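Local coordinates for uncharacterized protein from DUF35 family (Sulfolobus solfataricus, PDB 3IRB) that is of unknown function but may bind acyl-CoA, joining a zinc ribbon that holds one zinc ion to an OB-fold domain, at residues A[29-34]-A[72-77]; A[43-48]-A[134-139]; A[55-58]-A[63-66]. All coordinates share one frame; numbering follows the deposited sequence.

Contact 1: residues A[29-34]-A[72-77]; sequences VGPAGE and ENYVEI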
loop_
_atom_site.group_PDB
_atom_site.type_symbol
_atom_site.label_atom_id
_atom_site.label_comp_id
_atom_site.label_asym_id
_atom_site.label_seq_id
_atom_site.Cartn_x
_atom_site.Cartn_y
_atom_site.Cartn_z
ATOM N N VAL A 29 -9.751 -4.158 10.583
ATOM C CA VAL A 29 -10.063 -4.755 11.864
ATOM C C VAL A 29 -9.089 -4.317 12.958
ATOM O O VAL A 29 -7.868 -4.368 12.774
ATOM C CB VAL A 29 -10.056 -6.321 11.727
ATOM C CG1 VAL A 29 -10.087 -6.982 13.085
ATOM C CG2 VAL A 29 -11.186 -6.783 10.874
ATOM N N GLY A 30 -9.624 -3.931 14.115
ATOM C CA GLY A 30 -8.807 -3.663 15.267
ATOM C C GLY A 30 -8.299 -2.232 15.366
ATOM O O GLY A 30 -8.475 -1.430 14.459
ATOM N N PRO A 31 -7.672 -1.909 16.494
ATOM C CA PRO A 31 -7.271 -0.517 16.764
ATOM C C PRO A 31 -6.149 -0.043 15.818
ATOM O O PRO A 31 -6.112 1.140 15.490
ATOM C CB PRO A 31 -6.806 -0.550 18.233
ATOM C CG PRO A 31 -6.523 -2.010 18.527
ATOM C CD PRO A 31 -7.523 -2.774 17.669
ATOM N N ALA A 32 -5.271 -0.954 15.380
ATOM C CA ALA A 32 -4.185 -0.594 14.460
ATOM C C ALA A 32 -4.734 -0.224 13.090
ATOM O O ALA A 32 -4.336 0.778 12.486
ATOM C CB ALA A 32 -3.148 -1.737 14.353
ATOM N N GLY A 33 -5.686 -1.025 12.620
ATOM C CA GLY A 33 -6.466 -0.718 11.448
ATOM C C GLY A 33 -7.102 0.643 11.497
ATOM O O GLY A 33 -7.036 1.391 10.527
ATOM N N GLU A 34 -7.687 0.977 12.641
ATOM C CA GLU A 34 -8.314 2.272 12.828
ATOM C C GLU A 34 -7.259 3.396 12.721
ATOM O O GLU A 34 -7.496 4.377 12.028
ATOM C CB GLU A 34 -9.122 2.338 14.136
ATOM N N GLU A 72 1.649 -1.909 20.529
ATOM C CA GLU A 72 0.945 -0.720 21.027
ATOM C C GLU A 72 1.421 0.611 20.446
ATOM O O GLU A 72 0.715 1.619 20.547
ATOM C CB GLU A 72 1.134 -0.625 22.543
ATOM C CG GLU A 72 0.959 -1.936 23.296
ATOM C CD GLU A 72 -0.466 -2.181 23.730
ATOM O OE1 GLU A 72 -1.388 -1.517 23.209
ATOM O OE2 GLU A 72 -0.655 -3.049 24.603
ATOM N N ASN A 73 2.619 0.643 19.870
ATOM C CA ASN A 73 3.209 1.908 19.451
ATOM C C ASN A 73 3.022 2.171 17.955
ATOM O O ASN A 73 3.330 1.317 17.136
ATOM C CB ASN A 73 4.669 1.923 19.861
ATOM C CG ASN A 73 4.834 1.718 21.372
ATOM O OD1 ASN A 73 5.571 0.837 21.821
ATOM N ND2 ASN A 73 4.112 2.523 22.161
ATOM N N TYR A 74 2.505 3.340 17.609
ATOM C CA TYR A 74 2.290 3.681 16.221
ATOM C C TYR A 74 3.307 4.722 15.821
ATOM O O TYR A 74 3.690 5.551 16.626
ATOM C CB TYR A 74 0.873 4.192 16.000
ATOM C CG TYR A 74 -0.135 3.176 16.436
ATOM C CD1 TYR A 74 -0.427 2.081 15.643
ATOM C CD2 TYR A 74 -0.786 3.297 17.663
ATOM C CE1 TYR A 74 -1.335 1.125 16.059
ATOM C CE2 TYR A 74 -1.704 2.353 18.079
ATOM C CZ TYR A 74 -1.978 1.269 17.273
ATOM O OH TYR A 74 -2.902 0.330 17.675
ATOM N N VAL A 75 3.740 4.659 14.569
ATOM C CA VAL A 75 4.783 5.553 14.063
ATOM C C VAL A 75 4.409 6.066 12.681
ATOM O O VAL A 75 3.814 5.340 11.892
ATOM C CB VAL A 75 6.174 4.872 14.016
ATOM C CG1 VAL A 75 6.605 4.413 15.414
ATOM C CG2 VAL A 75 6.161 3.720 13.096
ATOM N N GLU A 76 4.738 7.331 12.408
ATOM C CA GLU A 76 4.503 7.897 11.093
ATOM C C GLU A 76 5.665 7.496 10.185
ATOM O O GLU A 76 6.826 7.759 10.498
ATOM C CB GLU A 76 4.370 9.430 11.141
ATOM C CG GLU A 76 4.005 9.990 9.747
ATOM C CD GLU A 76 3.804 11.498 9.679
ATOM O OE1 GLU A 76 3.824 12.178 10.734
ATOM O OE2 GLU A 76 3.611 11.979 8.531
ATOM N N ILE A 77 5.335 6.891 9.054
ATOM C CA ILE A 77 6.317 6.459 8.089
ATOM C C ILE A 77 6.669 7.640 7.174
ATOM O O ILE A 77 5.819 8.442 6.840
ATOM C CB ILE A 77 5.761 5.209 7.390
ATOM C CG1 ILE A 77 5.859 4.053 8.404
ATOM C CG2 ILE A 77 6.527 4.823 6.121
ATOM C CD1 ILE A 77 5.082 2.930 8.035
#

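Contact 2: residues A[43-48]-A[134-139]; sequences NKIIGS and LSFQWP. With SO4 (sulfate ion), chain E.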
loop_
_atom_site.group_PDB
_atom_site.type_symbol
_atom_site.label_atom_id
_atom_site.label_comp_id
_atom_site.label_asym_id
_atom_site.label_seq_id
_atom_site.Cartn_x
_atom_site.Cartn_y
_atom_site.Cartn_z
ATOM N N ASN A 43 -3.528 12.407 5.236
ATOM C CA ASN A 43 -2.382 12.264 4.325
ATOM C C ASN A 43 -1.114 11.734 5.009
ATOM O O ASN A 43 -0.019 12.211 4.749
ATOM C CB ASN A 43 -2.100 13.585 3.598
ATOM C CG ASN A 43 -3.277 14.052 2.763
ATOM O OD1 ASN A 43 -4.246 13.322 2.555
ATOM N ND2 ASN A 43 -3.197 15.275 2.287
ATOM N N LYS A 44 -1.274 10.752 5.892
ATOM C CA LYS A 44 -0.133 10.100 6.518
ATOM C C LYS A 44 -0.200 8.620 6.321
ATOM O O LYS A 44 -1.290 8.055 6.175
ATOM C CB LYS A 44 -0.109 10.391 8.013
ATOM C CG LYS A 44 -0.001 11.889 8.334
ATOM C CD LYS A 44 -0.061 12.126 9.839
ATOM C CE LYS A 44 0.109 13.608 10.172
ATOM N NZ LYS A 44 -0.099 13.857 11.630
ATOM N N ILE A 45 0.973 7.995 6.333
ATOM C CA ILE A 45 1.114 6.545 6.308
ATOM C C ILE A 45 1.553 6.155 7.718
ATOM O O ILE A 45 2.676 6.507 8.156
ATOM C CB ILE A 45 2.188 6.101 5.303
ATOM C CG1 ILE A 45 1.821 6.573 3.879
ATOM C CG2 ILE A 45 2.381 4.621 5.384
ATOM C CD1 ILE A 45 0.478 6.088 3.401
ATOM N N ILE A 46 0.686 5.416 8.407
ATOM C CA ILE A 46 0.905 5.047 9.813
ATOM C C ILE A 46 1.214 3.569 9.942
ATOM O O ILE A 46 0.472 2.694 9.470
ATOM C CB ILE A 46 -0.308 5.346 10.698
ATOM C CG1 ILE A 46 -0.686 6.822 10.643
ATOM C CG2 ILE A 46 -0.020 4.891 12.138
ATOM C CD1 ILE A 46 0.378 7.747 11.178
ATOM N N GLY A 47 2.346 3.278 10.556
ATOM C CA GLY A 47 2.741 1.909 10.804
ATOM C C GLY A 47 2.721 1.673 12.292
ATOM O O GLY A 47 2.406 2.589 13.070
ATOM N N SER A 48 3.008 0.436 12.681
ATOM C CA SER A 48 3.170 0.131 14.096
ATOM C C SER A 48 4.528 -0.509 14.319
ATOM O O SER A 48 5.101 -1.135 13.403
ATOM C CB SER A 48 2.042 -0.762 14.565
ATOM O OG SER A 48 2.117 -1.997 13.937
ATOM N N LEU A 134 -0.121 10.251 -4.712
ATOM C CA LEU A 134 -1.052 11.259 -5.219
ATOM C C LEU A 134 -2.377 11.237 -4.459
ATOM O O LEU A 134 -3.009 12.272 -4.285
ATOM C CB LEU A 134 -1.319 11.022 -6.709
ATOM C CG LEU A 134 -0.109 11.175 -7.649
ATOM C CD1 LEU A 134 -0.549 11.095 -9.096
ATOM C CD2 LEU A 134 0.578 12.515 -7.370
ATOM N N SER A 135 -2.812 10.054 -4.034
ATOM C CA SER A 135 -4.103 9.905 -3.324
ATOM C C SER A 135 -3.979 8.919 -2.183
ATOM O O SER A 135 -3.458 7.812 -2.372
ATOM C CB SER A 135 -5.205 9.423 -4.282
ATOM O OG SER A 135 -6.424 9.130 -3.599
ATOM N N PHE A 136 -4.485 9.329 -1.021
ATOM C CA PHE A 136 -4.485 8.512 0.184
ATOM C C PHE A 136 -5.839 7.805 0.413
ATOM O O PHE A 136 -6.043 7.176 1.439
ATOM C CB PHE A 136 -4.141 9.413 1.386
ATOM C CG PHE A 136 -2.735 9.942 1.349
ATOM C CD1 PHE A 136 -2.427 11.073 0.605
ATOM C CD2 PHE A 136 -1.724 9.315 2.054
ATOM C CE1 PHE A 136 -1.125 11.568 0.556
ATOM C CE2 PHE A 136 -0.408 9.783 2.004
ATOM C CZ PHE A 136 -0.118 10.933 1.260
ATOM N N GLN A 137 -6.782 7.931 -0.517
ATOM C CA GLN A 137 -7.977 7.090 -0.468
ATOM C C GLN A 137 -7.552 5.694 -0.888
ATOM O O GLN A 137 -6.674 5.540 -1.723
ATOM C CB GLN A 137 -9.039 7.631 -1.399
ATOM C CG GLN A 137 -10.340 6.853 -1.414
ATOM C CD GLN A 137 -11.372 7.447 -2.386
ATOM O OE1 GLN A 137 -11.339 8.642 -2.713
ATOM N NE2 GLN A 137 -12.286 6.601 -2.856
ATOM N N TRP A 138 -8.146 4.670 -0.297
ATOM C CA TRP A 138 -7.780 3.295 -0.614
ATOM C C TRP A 138 -8.533 2.798 -1.846
ATOM O O TRP A 138 -9.726 3.066 -1.980
ATOM C CB TRP A 138 -8.111 2.403 0.579
ATOM C CG TRP A 138 -7.641 1.044 0.433
ATOM C CD1 TRP A 138 -8.264 0.028 -0.212
ATOM C CD2 TRP A 138 -6.426 0.526 0.926
ATOM N NE1 TRP A 138 -7.509 -1.092 -0.140
ATOM C CE2 TRP A 138 -6.361 -0.811 0.545
ATOM C CE3 TRP A 138 -5.347 1.084 1.621
ATOM C CZ2 TRP A 138 -5.274 -1.623 0.861
ATOM C CZ3 TRP A 138 -4.294 0.294 1.942
ATOM C CH2 TRP A 138 -4.244 -1.046 1.543
ATOM N N PRO A 139 -7.855 2.076 -2.758
ATOM C CA PRO A 139 -6.449 1.769 -2.832
ATOM C C PRO A 139 -5.682 3.000 -3.240
ATOM O O PRO A 139 -6.166 3.784 -4.050
ATOM C CB PRO A 139 -6.350 0.729 -3.967
ATOM C CG PRO A 139 -7.647 0.433 -4.370
ATOM C CD PRO A 139 -8.605 1.412 -3.841
HETATM S S SO4 E . -8.613 10.420 -5.757
HETATM O O1 SO4 E . -7.799 11.479 -6.313
HETATM O O2 SO4 E . -10.025 10.646 -6.042
HETATM O O3 SO4 E . -8.460 10.408 -4.303
HETATM O O4 SO4 E . -8.210 9.107 -6.291
#

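Contact 3: residues A[55-58]-A[63-66]; sequences RIFV and YCEH. With ZN (zinc ion), chain C.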
loop_
_atom_site.group_PDB
_atom_site.type_symbol
_atom_site.label_atom_id
_atom_site.label_comp_id
_atom_site.label_asym_id
_atom_site.label_seq_id
_atom_site.Cartn_x
_atom_site.Cartn_y
_atom_site.Cartn_z
ATOM N N ARG A 55 10.596 -4.304 14.783
ATOM C CA ARG A 55 10.041 -4.277 13.417
ATOM C C ARG A 55 8.924 -3.243 13.305
ATOM O O ARG A 55 8.067 -3.151 14.202
ATOM C CB ARG A 55 9.488 -5.649 13.061
ATOM C CG ARG A 55 10.561 -6.718 12.847
ATOM C CD ARG A 55 9.902 -8.029 12.457
ATOM N NE ARG A 55 10.874 -9.052 12.099
ATOM C CZ ARG A 55 11.536 -9.812 12.965
ATOM N NH1 ARG A 55 11.358 -9.675 14.279
ATOM N NH2 ARG A 55 12.405 -10.707 12.504
ATOM N N ILE A 56 8.914 -2.504 12.186
ATOM C CA ILE A 56 7.863 -1.566 11.876
ATOM C C ILE A 56 7.035 -2.153 10.735
ATOM O O ILE A 56 7.604 -2.587 9.764
ATOM C CB ILE A 56 8.442 -0.199 11.477
ATOM C CG1 ILE A 56 9.218 0.423 12.649
ATOM C CG2 ILE A 56 7.332 0.738 11.088
ATOM C CD1 ILE A 56 10.009 1.705 12.266
ATOM N N PHE A 57 5.708 -2.210 10.911
ATOM C CA PHE A 57 4.815 -2.849 9.959
ATOM C C PHE A 57 3.948 -1.804 9.303
ATOM O O PHE A 57 3.436 -0.905 9.971
ATOM C CB PHE A 57 3.878 -3.857 10.624
ATOM C CG PHE A 57 4.588 -4.965 11.337
ATOM C CD1 PHE A 57 4.954 -6.119 10.650
ATOM C CD2 PHE A 57 4.935 -4.831 12.675
ATOM C CE1 PHE A 57 5.608 -7.146 11.272
ATOM C CE2 PHE A 57 5.603 -5.862 13.315
ATOM C CZ PHE A 57 5.941 -7.033 12.614
ATOM N N VAL A 58 3.740 -1.955 8.001
ATOM C CA VAL A 58 2.770 -1.137 7.282
ATOM C C VAL A 58 1.909 -2.094 6.435
ATOM O O VAL A 58 2.443 -3.020 5.839
ATOM C CB VAL A 58 3.467 -0.060 6.418
ATOM C CG1 VAL A 58 4.229 -0.681 5.217
ATOM C CG2 VAL A 58 2.457 1.021 5.988
ATOM N N TYR A 63 -0.544 -6.877 16.382
ATOM C CA TYR A 63 0.114 -8.092 16.875
ATOM C C TYR A 63 1.367 -8.399 16.078
ATOM O O TYR A 63 1.389 -8.227 14.860
ATOM C CB TYR A 63 -0.831 -9.277 16.743
ATOM C CG TYR A 63 -0.366 -10.548 17.465
ATOM C CD1 TYR A 63 -0.233 -10.570 18.823
ATOM C CD2 TYR A 63 -0.096 -11.710 16.762
ATOM C CE1 TYR A 63 0.177 -11.724 19.497
ATOM C CE2 TYR A 63 0.322 -12.874 17.412
ATOM C CZ TYR A 63 0.447 -12.870 18.776
ATOM O OH TYR A 63 0.850 -14.004 19.445
ATOM N N CYS A 64 2.414 -8.856 16.761
ATOM C CA CYS A 64 3.653 -9.228 16.082
ATOM C C CYS A 64 3.730 -10.751 16.115
ATOM O O CYS A 64 3.901 -11.328 17.175
ATOM C CB CYS A 64 4.884 -8.643 16.784
ATOM S SG CYS A 64 6.470 -9.173 15.981
ATOM N N GLU A 65 3.598 -11.403 14.961
ATOM C CA GLU A 65 3.622 -12.882 14.951
ATOM C C GLU A 65 5.053 -13.457 15.101
ATOM O O GLU A 65 5.195 -14.632 15.437
ATOM C CB GLU A 65 2.933 -13.440 13.687
ATOM C CG GLU A 65 2.954 -14.983 13.513
ATOM C CD GLU A 65 2.280 -15.799 14.627
ATOM O OE1 GLU A 65 1.688 -15.237 15.569
ATOM O OE2 GLU A 65 2.338 -17.046 14.547
ATOM N N HIS A 66 6.077 -12.628 14.883
ATOM C CA HIS A 66 7.472 -13.012 15.146
ATOM C C HIS A 66 7.732 -13.185 16.622
ATOM O O HIS A 66 8.353 -14.166 17.021
ATOM C CB HIS A 66 8.436 -11.978 14.573
ATOM C CG HIS A 66 8.367 -11.880 13.087
ATOM N ND1 HIS A 66 8.003 -10.725 12.431
ATOM C CD2 HIS A 66 8.586 -12.809 12.125
ATOM C CE1 HIS A 66 8.011 -10.941 11.127
ATOM N NE2 HIS A 66 8.366 -12.198 10.914
HETATM ZN ZN ZN C . 8.174 -8.387 17.353
#

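Contact 1: residues A[29-34]-A[72-77]
Pro31 and Ala32, near the start of helix 30-41, meet Tyr74 of strand 69-76 at a backbone spacing of 8.0 Å between Ala32 CA and Tyr74 CA. At that distance the two main chains do not pair, and the contact falls to one long side chain that spans the gap from strand to helix. On the helix side, a backbone hydrogen bond from Glu34 N to Gly30 O, 3.1 Å, holds the turn. Tyr74 has its CG anti to the carbonyl carbon (chi1 -58°), which sends the ring out from the strand with the phenol end against the helix. Ala32 meets one edge of this ring: its CB lies in the ring plane, 3.8 Å from Tyr74 CE1, while the CA of the same alanine comes in obliquely. The hydroxyl reaches the peptide that joins Pro31 to Ala32, with Tyr74 OH 3.5 Å from Ala32 N, a packing distance without a hydrogen bond. The pyrrolidine ring completes the contact through Pro31 CB, 4.0 Å from Tyr74 OH. A serine in place of Tyr74 would probably leave Ala32 without its aromatic neighbour and open a gap between the helix start and the strand. Along its length Tyr74 also lies against Ile46 and Ser48 of strand 46-49, while Ala32 touches Ser62. The case illustrates how one aromatic side chain can bridge a helix start and a strand whose main chains stay apart: here helix 30-41 meets the beta strands of the zinc ribbon, with the side chain of Ala32 about 13 Å from the zinc ion.

Contact 2: residues A[43-48]-A[134-139]
Phe136 and Asn43 are brought together by matching first torsions, each CG lying anti to its own carbonyl carbon (chi1 -67° for Phe136, -60° for Asn43). The phenyl ring is thereby laid beneath the asparagine backbone: Asn43 CA stands 3.7 Å from the Phe136 centroid and only 6° off the ring normal, a CH-pi contact over the middle of the face. The asparagine amide, its plane 20° from that of the ring, continues this cover, with Asn43 OD1 3.5 Å from Phe136 CD1. Ile45 approaches differently, at the ring edge, where Ile45 CD1 lies 4.0 Å from Phe136 CE2. Asn43 has positive phi and is the C-prime residue of a Schellman motif, so the aromatic face packs on the very turn that ends helix 30-41. Beyond the ring, Ser135 and Arg141 hold a sulfate, probably from the crystallisation liquor. Leu134 and Ser135 form a classic beta bulge opposite Arg141. Phe136 and Ile45 both touch Leu40 of helix 30-41, and Trp138 packs on helix 12-28, so the segment leaving strand 132-135 lies against both helices, at the link from helix 30-41 to strand 46-49.

Contact 3: residues A[55-58]-A[63-66]
A guanidinium lying flat on an imidazole is the striking feature here: Arg55 stacks on His66 with group centres 3.9 Å apart and planes 27° from parallel. The Arg55 chain runs extended from CG to NE and crosses the histidine side chain at about a right angle, carrying CZ over one face of the ring, toward its rim. From the other partner's standpoint, His66 CG sits above the centre of the guanidinium. The closest approach is Arg55 CD to His66 ND1, at 3.3 Å; Arg55 NE is as near to that nitrogen, but the angle is too poor for a hydrogen bond. Instead, Arg55 NE forms a salt bridge with Glu114 of strand 114-123, which probably helps to hold the guanidinium over the ring and to offset its charge.

Beside this stack lies the metal site of a rubredoxin-like zinc ribbon, in which two CxxC pairs, Cys50/Cys53 and Cys64/Cys67, supply four thiolates. Cys64 binds the zinc ion through SG at 2.3 Å, and the other three cysteines complete the site. With SG anti to the backbone N (chi1 177°), the thiolate reaches the metal while keeping its flank against Phe57. Cys64 SG is 5.2 Å from the centroid of the Phe57 ring and 76° off its normal, a sulfur-aromatic contact at the ring edge, with Phe57 CZ the nearest ring atom at 4.0 Å. That same phenyl edge meets the edge of the imidazole, where Phe57 CZ lies 4.2 Å from His66 ND1. Ile71 of strand 69-76 touches both Phe57 and Cys64, while Glu114 reaches Phe57 and His66 as well as Arg55.

From the N terminus, the chain passes helix 12-28 and enters helix 30-41, whose start opens contact 1. The end of that helix leads into 43-48, the first half of contact 2. The next strand then opens contact 3, which closes a short loop within the zinc ribbon almost at once. Contact 1 closes when the chain returns along strand 69-76, so contact 3 nests inside it. Contact 2 waits until 134-139, after most of the OB-fold strands; it crosses contact 1 and also encloses contact 3. Strand 46-49 pairs with 56-58 and 69-76, joining the ribbon strands in one sheet; contacts 1 and 2 bring in helix 30-41, and contact 2 adds OB-fold strand 132-135.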